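Local coordinates for protein nucleoside kinase (Methanococcus jannaschii, PDB 2C4E) that phosphorylates a wide range of nucleosides, inosine, guanosine and cytidine best, to their monophosphates, with ATP as preferred phosphate donor and magnesium or manganese as cofactor, at residues Ile212-Ser217 with Asp247-Gly252; Ser220-Lys225 with Ile229-Ile234; Thr48-Lys53 with Thr285-Trp290; Thr131-Ile136 with Gly252-Tyr257. All coordinates share one frame; numbering follows the deposited sequence.

Contact 1: residues Ile212-Ser217 with Asp247-Gly252; sequences IVTKGS and DSYRAG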
loop_
_atom_site.group_PDB
_atom_site.type_symbol
_atom_site.label_atom_id
_atom_site.label_comp_id
_atom_site.label_asym_id
_atom_site.label_seq_id
_atom_site.Cartn_x
_atom_site.Cartn_y
_atom_site.Cartn_z
ATOM N N ILE A 212 20.798 -26.296 -6.851
ATOM C CA ILE A 212 21.563 -25.220 -6.274
ATOM C C ILE A 212 20.818 -24.741 -5.040
ATOM O O ILE A 212 19.698 -24.218 -5.122
ATOM C CB ILE A 212 21.743 -24.064 -7.266
ATOM C CG1 ILE A 212 22.396 -24.568 -8.572
ATOM C CG2 ILE A 212 22.576 -22.966 -6.592
ATOM C CD1 ILE A 212 21.404 -24.881 -9.688
ATOM N N VAL A 213 21.421 -24.978 -3.892
ATOM C CA VAL A 213 20.854 -24.561 -2.627
ATOM C C VAL A 213 21.619 -23.345 -2.136
ATOM O O VAL A 213 22.818 -23.411 -1.864
ATOM C CB VAL A 213 20.899 -25.693 -1.577
ATOM C CG1 VAL A 213 20.330 -25.213 -0.252
ATOM C CG2 VAL A 213 20.159 -26.931 -2.083
ATOM N N THR A 214 20.915 -22.234 -2.043
ATOM C CA THR A 214 21.507 -20.991 -1.613
ATOM C C THR A 214 21.231 -20.775 -0.135
ATOM O O THR A 214 20.134 -21.055 0.360
ATOM C CB THR A 214 20.951 -19.838 -2.472
ATOM O OG1 THR A 214 19.517 -19.911 -2.489
ATOM C CG2 THR A 214 21.320 -20.027 -3.917
ATOM N N LYS A 215 22.257 -20.296 0.562
ATOM C CA LYS A 215 22.234 -20.105 2.005
ATOM C C LYS A 215 22.633 -18.666 2.374
ATOM O O LYS A 215 23.057 -18.406 3.486
ATOM C CB LYS A 215 23.178 -21.112 2.674
ATOM C CG LYS A 215 23.049 -22.547 2.171
ATOM C CD LYS A 215 24.120 -23.446 2.768
ATOM C CE LYS A 215 23.997 -24.874 2.262
ATOM N NZ LYS A 215 25.211 -25.678 2.571
ATOM N N GLY A 216 22.489 -17.738 1.430
ATOM C CA GLY A 216 22.783 -16.329 1.666
ATOM C C GLY A 216 24.201 -16.025 2.136
ATOM O O GLY A 216 25.153 -16.121 1.360
ATOM N N SER A 217 24.337 -15.639 3.401
ATOM C CA SER A 217 25.629 -15.237 3.952
ATOM C C SER A 217 26.571 -16.424 4.214
ATOM O O SER A 217 27.771 -16.229 4.412
ATOM C CB SER A 217 25.438 -14.469 5.260
ATOM O OG SER A 217 24.837 -15.288 6.249
ATOM N N ASP A 247 17.546 -13.103 -6.544
ATOM C CA ASP A 247 17.313 -13.015 -7.987
ATOM C C ASP A 247 18.613 -12.714 -8.709
ATOM O O ASP A 247 18.857 -13.235 -9.808
ATOM C CB ASP A 247 16.268 -11.955 -8.326
ATOM C CG ASP A 247 14.898 -12.278 -7.761
ATOM O OD1 ASP A 247 14.524 -13.469 -7.726
ATOM O OD2 ASP A 247 14.127 -11.398 -7.333
ATOM N N SER A 248 19.462 -11.899 -8.082
ATOM C CA SER A 248 20.735 -11.524 -8.685
ATOM C C SER A 248 21.720 -12.683 -8.754
ATOM O O SER A 248 22.488 -12.762 -9.700
ATOM C CB SER A 248 21.367 -10.341 -7.958
ATOM O OG SER A 248 21.853 -10.726 -6.696
ATOM N N TYR A 249 21.690 -13.576 -7.768
ATOM C CA TYR A 249 22.512 -14.777 -7.801
ATOM C C TYR A 249 22.099 -15.634 -8.988
ATOM O O TYR A 249 22.935 -16.154 -9.690
ATOM C CB TYR A 249 22.337 -15.597 -6.526
ATOM C CG TYR A 249 23.148 -16.885 -6.483
ATOM C CD1 TYR A 249 24.333 -16.961 -5.738
ATOM C CD2 TYR A 249 22.728 -18.032 -7.155
ATOM C CE1 TYR A 249 25.080 -18.121 -5.697
ATOM C CE2 TYR A 249 23.481 -19.218 -7.105
ATOM C CZ TYR A 249 24.648 -19.250 -6.364
ATOM O OH TYR A 249 25.397 -20.416 -6.302
ATOM N N ARG A 250 20.794 -15.820 -9.172
ATOM C CA ARG A 250 20.291 -16.572 -10.311
ATOM C C ARG A 250 20.654 -15.892 -11.637
ATOM O O ARG A 250 21.087 -16.566 -12.562
ATOM C CB ARG A 250 18.785 -16.824 -10.167
ATOM C CG ARG A 250 18.468 -17.873 -9.092
ATOM C CD ARG A 250 17.548 -17.394 -8.017
ATOM N NE ARG A 250 17.282 -18.380 -6.969
ATOM C CZ ARG A 250 17.877 -18.433 -5.783
ATOM N NH1 ARG A 250 18.844 -17.584 -5.453
ATOM N NH2 ARG A 250 17.511 -19.368 -4.908
ATOM N N ALA A 251 20.531 -14.570 -11.706
ATOM C CA ALA A 251 20.928 -13.812 -12.885
ATOM C C ALA A 251 22.390 -14.064 -13.236
ATOM O O ALA A 251 22.720 -14.331 -14.389
ATOM C CB ALA A 251 20.663 -12.318 -12.685
ATOM N N GLY A 252 23.262 -14.013 -12.236
ATOM C CA GLY A 252 24.680 -14.235 -12.446
ATOM C C GLY A 252 24.984 -15.659 -12.863
ATOM O O GLY A 252 25.757 -15.887 -13.800
#

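Contact 2: residues Ser220-Lys225 with Ile229-Ile234; sequences SVIYTK and IEIPCI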
loop_
_atom_site.group_PDB
_atom_site.type_symbol
_atom_site.label_atom_id
_atom_site.label_comp_id
_atom_site.label_asym_id
_atom_site.label_seq_id
_atom_site.Cartn_x
_atom_site.Cartn_y
_atom_site.Cartn_z
ATOM N N SER A 220 26.576 -20.933 -0.989
ATOM C CA SER A 220 25.659 -21.808 -1.703
ATOM C C SER A 220 26.363 -23.118 -2.005
ATOM O O SER A 220 27.567 -23.265 -1.778
ATOM C CB SER A 220 25.163 -21.131 -2.989
ATOM O OG SER A 220 26.262 -20.632 -3.734
ATOM N N VAL A 221 25.593 -24.102 -2.421
ATOM C CA VAL A 221 26.143 -25.390 -2.815
ATOM C C VAL A 221 25.456 -25.840 -4.093
ATOM O O VAL A 221 24.242 -25.712 -4.234
ATOM C CB VAL A 221 25.983 -26.459 -1.709
ATOM C CG1 VAL A 221 24.536 -26.591 -1.286
ATOM C CG2 VAL A 221 26.547 -27.812 -2.154
ATOM N N ILE A 222 26.256 -26.347 -5.029
ATOM C CA ILE A 222 25.757 -26.924 -6.253
ATOM C C ILE A 222 25.936 -28.435 -6.209
ATOM O O ILE A 222 27.043 -28.926 -6.009
ATOM C CB ILE A 222 26.548 -26.363 -7.452
ATOM C CG1 ILE A 222 26.482 -24.832 -7.466
ATOM C CG2 ILE A 222 26.019 -26.975 -8.741
ATOM C CD1 ILE A 222 27.580 -24.184 -8.306
ATOM N N TYR A 223 24.851 -29.172 -6.409
ATOM C CA TYR A 223 24.912 -30.627 -6.468
ATOM C C TYR A 223 24.640 -31.075 -7.876
ATOM O O TYR A 223 23.653 -30.662 -8.471
ATOM C CB TYR A 223 23.844 -31.258 -5.573
ATOM C CG TYR A 223 23.977 -30.930 -4.121
ATOM C CD1 TYR A 223 23.254 -29.892 -3.544
ATOM C CD2 TYR A 223 24.816 -31.678 -3.308
ATOM C CE1 TYR A 223 23.368 -29.613 -2.190
ATOM C CE2 TYR A 223 24.930 -31.407 -1.965
ATOM C CZ TYR A 223 24.212 -30.362 -1.413
ATOM O OH TYR A 223 24.340 -30.111 -0.058
ATOM N N THR A 224 25.521 -31.904 -8.417
ATOM C CA THR A 224 25.244 -32.641 -9.647
ATOM C C THR A 224 25.419 -34.132 -9.363
ATOM O O THR A 224 25.774 -34.521 -8.252
ATOM C CB THR A 224 26.191 -32.201 -10.760
ATOM O OG1 THR A 224 27.539 -32.558 -10.420
ATOM C CG2 THR A 224 26.237 -30.680 -10.874
ATOM N N LYS A 225 25.176 -34.971 -10.362
ATOM C CA LYS A 225 25.349 -36.415 -10.199
ATOM C C LYS A 225 26.783 -36.751 -9.825
ATOM O O LYS A 225 27.029 -37.619 -8.991
ATOM C CB LYS A 225 24.953 -37.148 -11.482
ATOM C CG LYS A 225 23.451 -37.193 -11.728
ATOM C CD LYS A 225 23.110 -38.047 -12.941
ATOM C CE LYS A 225 21.638 -37.948 -13.301
ATOM N NZ LYS A 225 21.375 -38.362 -14.705
ATOM N N ILE A 229 29.674 -29.018 -5.107
ATOM C CA ILE A 229 30.530 -27.846 -5.236
ATOM C C ILE A 229 30.128 -26.792 -4.228
ATOM O O ILE A 229 29.023 -26.270 -4.272
ATOM C CB ILE A 229 30.412 -27.226 -6.648
ATOM C CG1 ILE A 229 30.603 -28.299 -7.727
ATOM C CG2 ILE A 229 31.404 -26.074 -6.796
ATOM C CD1 ILE A 229 30.262 -27.807 -9.127
ATOM N N GLU A 230 31.052 -26.453 -3.336
ATOM C CA GLU A 230 30.807 -25.436 -2.332
ATOM C C GLU A 230 31.249 -24.066 -2.830
ATOM O O GLU A 230 32.397 -23.883 -3.233
ATOM C CB GLU A 230 31.545 -25.802 -1.048
ATOM C CG GLU A 230 31.091 -27.136 -0.492
ATOM C CD GLU A 230 30.177 -26.982 0.703
ATOM O OE1 GLU A 230 29.154 -26.287 0.559
ATOM O OE2 GLU A 230 30.487 -27.541 1.777
ATOM N N ILE A 231 30.328 -23.112 -2.788
ATOM C CA ILE A 231 30.558 -21.755 -3.261
ATOM C C ILE A 231 30.514 -20.840 -2.055
ATOM O O ILE A 231 29.513 -20.823 -1.350
ATOM C CB ILE A 231 29.439 -21.328 -4.246
ATOM C CG1 ILE A 231 29.247 -22.365 -5.354
ATOM C CG2 ILE A 231 29.735 -19.949 -4.813
ATOM C CD1 ILE A 231 30.450 -22.524 -6.283
ATOM N N PRO A 232 31.578 -20.081 -1.789
ATOM C CA PRO A 232 31.543 -19.162 -0.655
ATOM C C PRO A 232 30.669 -17.952 -0.943
ATOM O O PRO A 232 30.335 -17.652 -2.102
ATOM C CB PRO A 232 33.016 -18.747 -0.471
ATOM C CG PRO A 232 33.804 -19.538 -1.468
ATOM C CD PRO A 232 32.868 -20.021 -2.498
ATOM N N CYS A 233 30.256 -17.298 0.132
ATOM C CA CYS A 233 29.657 -15.984 0.052
ATOM C C CYS A 233 30.771 -14.992 -0.271
ATOM O O CYS A 233 31.887 -15.138 0.223
ATOM C CB CYS A 233 29.011 -15.638 1.390
ATOM S SG CYS A 233 28.075 -14.099 1.371
ATOM N N ILE A 234 30.474 -14.007 -1.114
ATOM C CA ILE A 234 31.435 -12.971 -1.471
ATOM C C ILE A 234 31.085 -11.726 -0.667
ATOM O O ILE A 234 29.964 -11.228 -0.739
ATOM C CB ILE A 234 31.401 -12.674 -2.994
ATOM C CG1 ILE A 234 31.851 -13.904 -3.799
ATOM C CG2 ILE A 234 32.263 -11.459 -3.332
ATOM C CD1 ILE A 234 33.347 -14.207 -3.735
HETATM O O HOH W 1 27.390 -18.378 -2.743
#

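Contact 3: residues Thr48-Lys53 with Thr285-Trp290; sequences TAVGIK and TNLPTW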
loop_
_atom_site.group_PDB
_atom_site.type_symbol
_atom_site.label_atom_id
_atom_site.label_comp_id
_atom_site.label_asym_id
_atom_site.label_seq_id
_atom_site.Cartn_x
_atom_site.Cartn_y
_atom_site.Cartn_z
ATOM N N THR A 48 15.579 -10.682 -12.427
ATOM C CA THR A 48 16.501 -11.623 -13.042
ATOM C C THR A 48 16.832 -11.179 -14.478
ATOM O O THR A 48 17.988 -11.162 -14.858
ATOM C CB THR A 48 15.926 -13.049 -12.996
ATOM O OG1 THR A 48 15.604 -13.431 -11.645
ATOM C CG2 THR A 48 16.970 -14.063 -13.405
ATOM N N ALA A 49 15.822 -10.800 -15.264
ATOM C CA ALA A 49 16.021 -10.378 -16.652
ATOM C C ALA A 49 16.912 -9.171 -16.751
ATOM O O ALA A 49 17.762 -9.101 -17.633
ATOM C CB ALA A 49 14.687 -10.091 -17.340
ATOM N N VAL A 50 16.703 -8.207 -15.861
ATOM C CA VAL A 50 17.520 -7.000 -15.842
ATOM C C VAL A 50 18.951 -7.317 -15.415
ATOM O O VAL A 50 19.888 -6.812 -16.017
ATOM C CB VAL A 50 16.882 -5.893 -14.963
ATOM C CG1 VAL A 50 17.822 -4.682 -14.821
ATOM C CG2 VAL A 50 15.577 -5.443 -15.560
ATOM N N GLY A 51 19.127 -8.160 -14.398
ATOM C CA GLY A 51 20.460 -8.590 -13.984
ATOM C C GLY A 51 21.213 -9.315 -15.084
ATOM O O GLY A 51 22.417 -9.118 -15.274
ATOM N N ILE A 52 20.502 -10.161 -15.817
ATOM C CA ILE A 52 21.092 -10.910 -16.931
ATOM C C ILE A 52 21.573 -9.934 -17.992
ATOM O O ILE A 52 22.703 -10.026 -18.472
ATOM C CB ILE A 52 20.074 -11.913 -17.506
ATOM C CG1 ILE A 52 19.890 -13.079 -16.521
ATOM C CG2 ILE A 52 20.527 -12.415 -18.866
ATOM C CD1 ILE A 52 18.626 -13.877 -16.766
ATOM N N LYS A 53 20.729 -8.962 -18.321
ATOM C CA LYS A 53 21.047 -7.994 -19.370
ATOM C C LYS A 53 22.236 -7.137 -18.971
ATOM O O LYS A 53 23.084 -6.848 -19.795
ATOM C CB LYS A 53 19.842 -7.120 -19.695
ATOM C CG LYS A 53 20.046 -6.207 -20.905
ATOM C CD LYS A 53 20.177 -6.999 -22.224
ATOM C CE LYS A 53 20.294 -6.072 -23.412
ATOM N NZ LYS A 53 20.089 -6.761 -24.724
ATOM N N THR A 285 18.684 -1.717 -8.472
ATOM C CA THR A 285 19.375 -0.436 -8.419
ATOM C C THR A 285 20.895 -0.532 -8.575
ATOM O O THR A 285 21.481 0.293 -9.264
ATOM C CB THR A 285 18.987 0.324 -7.141
ATOM O OG1 THR A 285 19.216 -0.498 -5.992
ATOM C CG2 THR A 285 17.503 0.575 -7.123
ATOM N N ASN A 286 21.522 -1.549 -7.979
ATOM C CA ASN A 286 22.980 -1.696 -8.027
ATOM C C ASN A 286 23.408 -2.979 -8.724
ATOM O O ASN A 286 24.367 -3.630 -8.306
ATOM C CB ASN A 286 23.585 -1.634 -6.609
ATOM C CG ASN A 286 25.060 -1.231 -6.608
ATOM O OD1 ASN A 286 25.894 -1.858 -5.932
ATOM N ND2 ASN A 286 25.388 -0.184 -7.353
ATOM N N LEU A 287 22.708 -3.321 -9.804
ATOM C CA LEU A 287 23.066 -4.500 -10.585
ATOM C C LEU A 287 24.373 -4.229 -11.323
ATOM O O LEU A 287 24.521 -3.193 -11.981
ATOM C CB LEU A 287 21.943 -4.883 -11.556
ATOM C CG LEU A 287 20.740 -5.559 -10.894
ATOM C CD1 LEU A 287 19.568 -5.605 -11.855
ATOM C CD2 LEU A 287 21.052 -6.958 -10.401
ATOM N N PRO A 288 25.350 -5.125 -11.179
ATOM C CA PRO A 288 26.673 -4.896 -11.760
ATOM C C PRO A 288 26.821 -5.344 -13.219
ATOM O O PRO A 288 26.043 -6.159 -13.725
ATOM C CB PRO A 288 27.569 -5.747 -10.868
ATOM C CG PRO A 288 26.708 -6.933 -10.556
ATOM C CD PRO A 288 25.297 -6.395 -10.426
ATOM N N THR A 289 27.854 -4.817 -13.867
ATOM C CA THR A 289 28.290 -5.303 -15.166
ATOM C C THR A 289 29.144 -6.547 -14.998
ATOM O O THR A 289 29.632 -6.835 -13.908
ATOM C CB THR A 289 29.139 -4.265 -15.891
ATOM O OG1 THR A 289 30.313 -3.964 -15.116
ATOM C CG2 THR A 289 28.404 -2.940 -16.038
ATOM N N TRP A 290 29.357 -7.241 -16.107
ATOM C CA TRP A 290 30.160 -8.449 -16.136
ATOM C C TRP A 290 31.590 -8.189 -15.660
ATOM O O TRP A 290 32.106 -8.888 -14.793
ATOM C CB TRP A 290 30.190 -9.032 -17.551
ATOM C CG TRP A 290 30.997 -10.270 -17.586
ATOM C CD1 TRP A 290 32.283 -10.401 -18.023
ATOM C CD2 TRP A 290 30.602 -11.553 -17.105
ATOM N NE1 TRP A 290 32.702 -11.701 -17.866
ATOM C CE2 TRP A 290 31.687 -12.428 -17.302
ATOM C CE3 TRP A 290 29.419 -12.066 -16.559
ATOM C CZ2 TRP A 290 31.635 -13.774 -16.948
ATOM C CZ3 TRP A 290 29.370 -13.404 -16.206
ATOM C CH2 TRP A 290 30.463 -14.242 -16.407
HETATM O O HOH W 2 23.703 -7.686 -13.009
#

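Contact 4: residues Thr131-Ile136 with Gly252-Tyr257; sequences TEIVHI and GFLSAY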
loop_
_atom_site.group_PDB
_atom_site.type_symbol
_atom_site.label_atom_id
_atom_site.label_comp_id
_atom_site.label_asym_id
_atom_site.label_seq_id
_atom_site.Cartn_x
_atom_site.Cartn_y
_atom_site.Cartn_z
ATOM N N THR A 131 14.959 -19.550 -26.823
ATOM C CA THR A 131 16.121 -19.204 -26.020
ATOM C C THR A 131 16.863 -20.430 -25.484
ATOM O O THR A 131 16.322 -21.521 -25.424
ATOM C CB THR A 131 15.669 -18.332 -24.837
ATOM O OG1 THR A 131 14.494 -18.902 -24.234
ATOM C CG2 THR A 131 15.244 -16.956 -25.330
ATOM N N GLU A 132 18.114 -20.238 -25.084
ATOM C CA GLU A 132 18.894 -21.332 -24.511
ATOM C C GLU A 132 18.350 -21.780 -23.165
ATOM O O GLU A 132 18.401 -22.958 -22.862
ATOM C CB GLU A 132 20.356 -20.939 -24.362
ATOM C CG GLU A 132 21.091 -21.090 -25.682
ATOM C CD GLU A 132 22.498 -20.564 -25.682
ATOM O OE1 GLU A 132 23.110 -20.453 -24.599
ATOM O OE2 GLU A 132 22.990 -20.296 -26.803
ATOM N N ILE A 133 17.899 -20.822 -22.363
ATOM C CA ILE A 133 17.347 -21.093 -21.026
ATOM C C ILE A 133 16.032 -20.376 -20.849
ATOM O O ILE A 133 15.896 -19.220 -21.235
ATOM C CB ILE A 133 18.306 -20.648 -19.900
ATOM C CG1 ILE A 133 19.669 -21.306 -20.079
ATOM C CG2 ILE A 133 17.679 -20.974 -18.542
ATOM C CD1 ILE A 133 20.661 -20.962 -18.986
ATOM N N VAL A 134 15.054 -21.082 -20.306
ATOM C CA VAL A 134 13.818 -20.490 -19.846
ATOM C C VAL A 134 13.866 -20.564 -18.324
ATOM O O VAL A 134 13.848 -21.659 -17.741
ATOM C CB VAL A 134 12.602 -21.261 -20.406
ATOM C CG1 VAL A 134 11.330 -20.786 -19.775
ATOM C CG2 VAL A 134 12.561 -21.117 -21.930
ATOM N N HIS A 135 13.934 -19.404 -17.678
ATOM C CA HIS A 135 13.979 -19.330 -16.231
ATOM C C HIS A 135 12.613 -18.928 -15.705
ATOM O O HIS A 135 12.068 -17.898 -16.111
ATOM C CB HIS A 135 15.023 -18.328 -15.759
ATOM C CG HIS A 135 15.029 -18.152 -14.280
ATOM N ND1 HIS A 135 15.450 -19.137 -13.418
ATOM C CD2 HIS A 135 14.621 -17.117 -13.507
ATOM C CE1 HIS A 135 15.286 -18.723 -12.174
ATOM N NE2 HIS A 135 14.810 -17.491 -12.201
ATOM N N ILE A 136 12.096 -19.758 -14.804
ATOM C CA ILE A 136 10.746 -19.684 -14.286
ATOM C C ILE A 136 10.836 -19.279 -12.830
ATOM O O ILE A 136 11.243 -20.054 -11.975
ATOM C CB ILE A 136 10.049 -21.029 -14.423
ATOM C CG1 ILE A 136 9.951 -21.374 -15.904
ATOM C CG2 ILE A 136 8.650 -20.949 -13.775
ATOM C CD1 ILE A 136 9.479 -22.791 -16.205
ATOM N N GLY A 252 23.262 -14.013 -12.236
ATOM C CA GLY A 252 24.680 -14.235 -12.446
ATOM C C GLY A 252 24.984 -15.659 -12.863
ATOM O O GLY A 252 25.757 -15.887 -13.800
ATOM N N PHE A 253 24.361 -16.615 -12.169
ATOM C CA PHE A 253 24.594 -18.035 -12.416
ATOM C C PHE A 253 24.216 -18.401 -13.853
ATOM O O PHE A 253 24.965 -19.029 -14.567
ATOM C CB PHE A 253 23.770 -18.860 -11.434
ATOM C CG PHE A 253 24.111 -20.317 -11.422
ATOM C CD1 PHE A 253 24.839 -20.846 -10.372
ATOM C CD2 PHE A 253 23.679 -21.166 -12.432
ATOM C CE1 PHE A 253 25.169 -22.178 -10.350
ATOM C CE2 PHE A 253 24.011 -22.513 -12.403
ATOM C CZ PHE A 253 24.752 -23.009 -11.339
ATOM N N LEU A 254 23.014 -18.010 -14.250
ATOM C CA LEU A 254 22.493 -18.338 -15.576
ATOM C C LEU A 254 23.228 -17.575 -16.685
ATOM O O LEU A 254 23.441 -18.107 -17.770
ATOM C CB LEU A 254 21.002 -18.021 -15.624
ATOM C CG LEU A 254 20.156 -18.859 -14.667
ATOM C CD1 LEU A 254 18.726 -18.356 -14.688
ATOM C CD2 LEU A 254 20.206 -20.328 -15.061
ATOM N N SER A 255 23.639 -16.345 -16.408
ATOM C CA SER A 255 24.414 -15.572 -17.379
ATOM C C SER A 255 25.760 -16.242 -17.650
ATOM O O SER A 255 26.196 -16.377 -18.798
ATOM C CB SER A 255 24.629 -14.132 -16.902
ATOM O OG SER A 255 23.400 -13.414 -16.849
ATOM N N ALA A 256 26.423 -16.650 -16.571
ATOM C CA ALA A 256 27.682 -17.372 -16.663
ATOM C C ALA A 256 27.493 -18.672 -17.409
ATOM O O ALA A 256 28.335 -19.066 -18.216
ATOM C CB ALA A 256 28.235 -17.633 -15.296
ATOM N N TYR A 257 26.370 -19.343 -17.174
ATOM C CA TYR A 257 26.136 -20.590 -17.866
ATOM C C TYR A 257 26.042 -20.383 -19.375
ATOM O O TYR A 257 26.702 -21.108 -20.154
ATOM C CB TYR A 257 24.905 -21.318 -17.322
ATOM C CG TYR A 257 24.812 -22.690 -17.904
ATOM C CD1 TYR A 257 25.481 -23.745 -17.316
ATOM C CD2 TYR A 257 24.109 -22.925 -19.078
ATOM C CE1 TYR A 257 25.429 -25.023 -17.862
ATOM C CE2 TYR A 257 24.042 -24.187 -19.622
ATOM C CZ TYR A 257 24.710 -25.230 -19.013
ATOM O OH TYR A 257 24.656 -26.499 -19.559
#

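Contact 1: residues Ile212-Ser217 with Asp247-Gly252
T214 meets R250 through one side-chain hydrogen bond: R250 NH2 donates to T214 OG1 over 3.2 Å, with 158° at the hydrogen. The hydroxyl lies at the guanidinium edge, close to its plane. T214 OG1 sits between the backbone N and the carbonyl carbon (chi1 51°), and the arginine chain, bent by its rotation about CB-CG, brings its end across to it. Each group has a stronger partner: T214 bonds the N186 side chain, and R250 NH2 makes a salt bridge to D160. R250 NH1 also reaches back to G246 O, which helps fix the rotation of the guanidinium.

The apolar part gathers on the Y249 ring. T214 CG2 stands over one face as a CH-pi contact, 4.1 Å from the centroid and 17° off the normal. I212 CG2 comes obliquely to Y249 CE2 at 3.9 Å, while the Y249 hydroxyl bonds S220.

A methionine in place of R250 would probably leave D160 without its charged mate and T214 OG1 with one donor fewer. The end of strand 210-214 thus faces helix 245-258 in the active site of this ribokinase-fold enzyme, bringing ATP-binding T214 beside the helix that carries D247, the inferred proton acceptor, and R250, the inferred transition-state stabiliser.

Contact 2: residues Ser220-Lys225 with Ile229-Ile234
A chi1 of 50° sets S220 OG between its backbone N and carbonyl carbon, and from there it lies against I231 CB at 3.3 Å. I222 and I231 both turn CG1 anti to the carbonyl carbon, but their outer torsions differ (chi2 161° in I222, -65° in I231), and their chains cross with I222 CD1 3.8 Å from I231 CG1. I222 and I229 meet nearer the backbone, CB to CB at 4.0 Å. S220, I222, I229 and I231 share one face of the sheet; V221 and E230 lie on the other, where the bent glutamate chain brings OE1 over V221 CB.

These strands form an antiparallel beta hairpin at one end of the eight-stranded sheet. S220-I231 and I222-I229 are hydrogen-bonded pairs, each with two nearly straight bonds; the shortest runs from I229 N to I222 O, 2.8 Å. V221-E230 between them is a non-hydrogen-bonded pair.

A serine in place of I231 would probably open a gap beside I222 CD1 and leave its end freer to turn. Water 1 joins the two chains beyond the last pair: it lies 2.7 Å from S220 OG and donates to P232 O. The S220 hydroxyl is also bonded to Y249 OH.

Contact 3: residues Thr48-Lys53 with Thr285-Trp290
L287 points its isobutyl end at the flank of helix 44-54, where it meets V50 and G51. The side chains of L287 and V50 cross at about a right angle, and the closest touch is L287 CD1 to V50 CG1, 3.6 Å. In V50 a chi1 of 174° carries CG1 anti to the backbone N, beside its own carbonyl carbon. L287 stretches out from CB (chi2 167°), and its two methyl branches divide the work. CD1 also comes within 3.6 Å of G51 N, packing on the helix backbone itself, while CD2 lies 4.0 Å from G51 CA. A CB on G51 would come within about 3.5 Å of L287 CD2, so the glycine lets the leucine sit close, with CA atoms of G51 and L287 5.9 Å apart.

Beside this apolar touch stands a polar one. Water 2 donates to G51 O at 3.0 Å and to P288 O at 2.9 Å, tying two backbone carbonyls together across the contact. V277 of helix 263-277 also packs on L287, and V50 meets I83 and Q284.

The contact joins helix 44-54 to the loop between helices 263-277 and 290-299. In this ribokinase-fold kinase helix 44-54 also carries N47, a substrate-binding residue, whose side chain lies about 6 Å from that of L287.

Contact 4: residues Thr131-Ile136 with Gly252-Tyr257
The H135 imidazole and the Y257 phenol ring are each met obliquely by an aliphatic methyl of the facing segment. L254 CD1 comes to H135 ND1 at 3.6 Å and to H135 CG at 3.7 Å, its side chain crossing that of the histidine at about a right angle. With CG anti to the backbone N (chi1 176°), H135 sends its ring out to this methyl. H135 ND1 is not left to the leucine alone, since it is hydrogen-bonded to S158 OG on the next strand. At the other ring, I133 CD1 lies 4.0 Å from Y257 CD2, while F182 meets the tyrosine ring edge-to-face.

Between the rings the aliphatic chains close up. L254 is forked: CD1 serves the histidine, and CD2 lies 4.0 Å from I133 CD1. The CG1-CD1 end of I133, carried outward by the extended chain (chi2 -178°), touches both leucine and tyrosine. S158 also packs on I133 and L254.

Strand 133-136 and helix 252-257 run nearly antiparallel (172°), their axes 10.8 Å apart. This is helix-on-sheet packing of an alpha/beta ribokinase fold, with helix 245-258 packed against the face of the sheet, running alongside strand 133-136 in the opposite direction, and H135 near R250, the inferred transition-state stabiliser.

Helix 245-258 is the common element. Contact 1 uses its first part and contact 4 the part from G252 onward; their centres lie 13 Å apart, and both place it on the eight-stranded sheet. Contact 2, centred 10 Å from contact 1, is the hairpin ending that sheet, tied to the helix by the Y249-S220 hydroxyl pair and by I222 against F253. Contact 3 lies on another side of the helix, where T48 and I52 pack on A251, with no touch to contact 2. Along the chain the loops nest: contact 2 within 1, 1 within 4, 4 within 3. Distant segments thus gather around the helix bearing D247 and R250, between ATP-binding and substrate-binding residues.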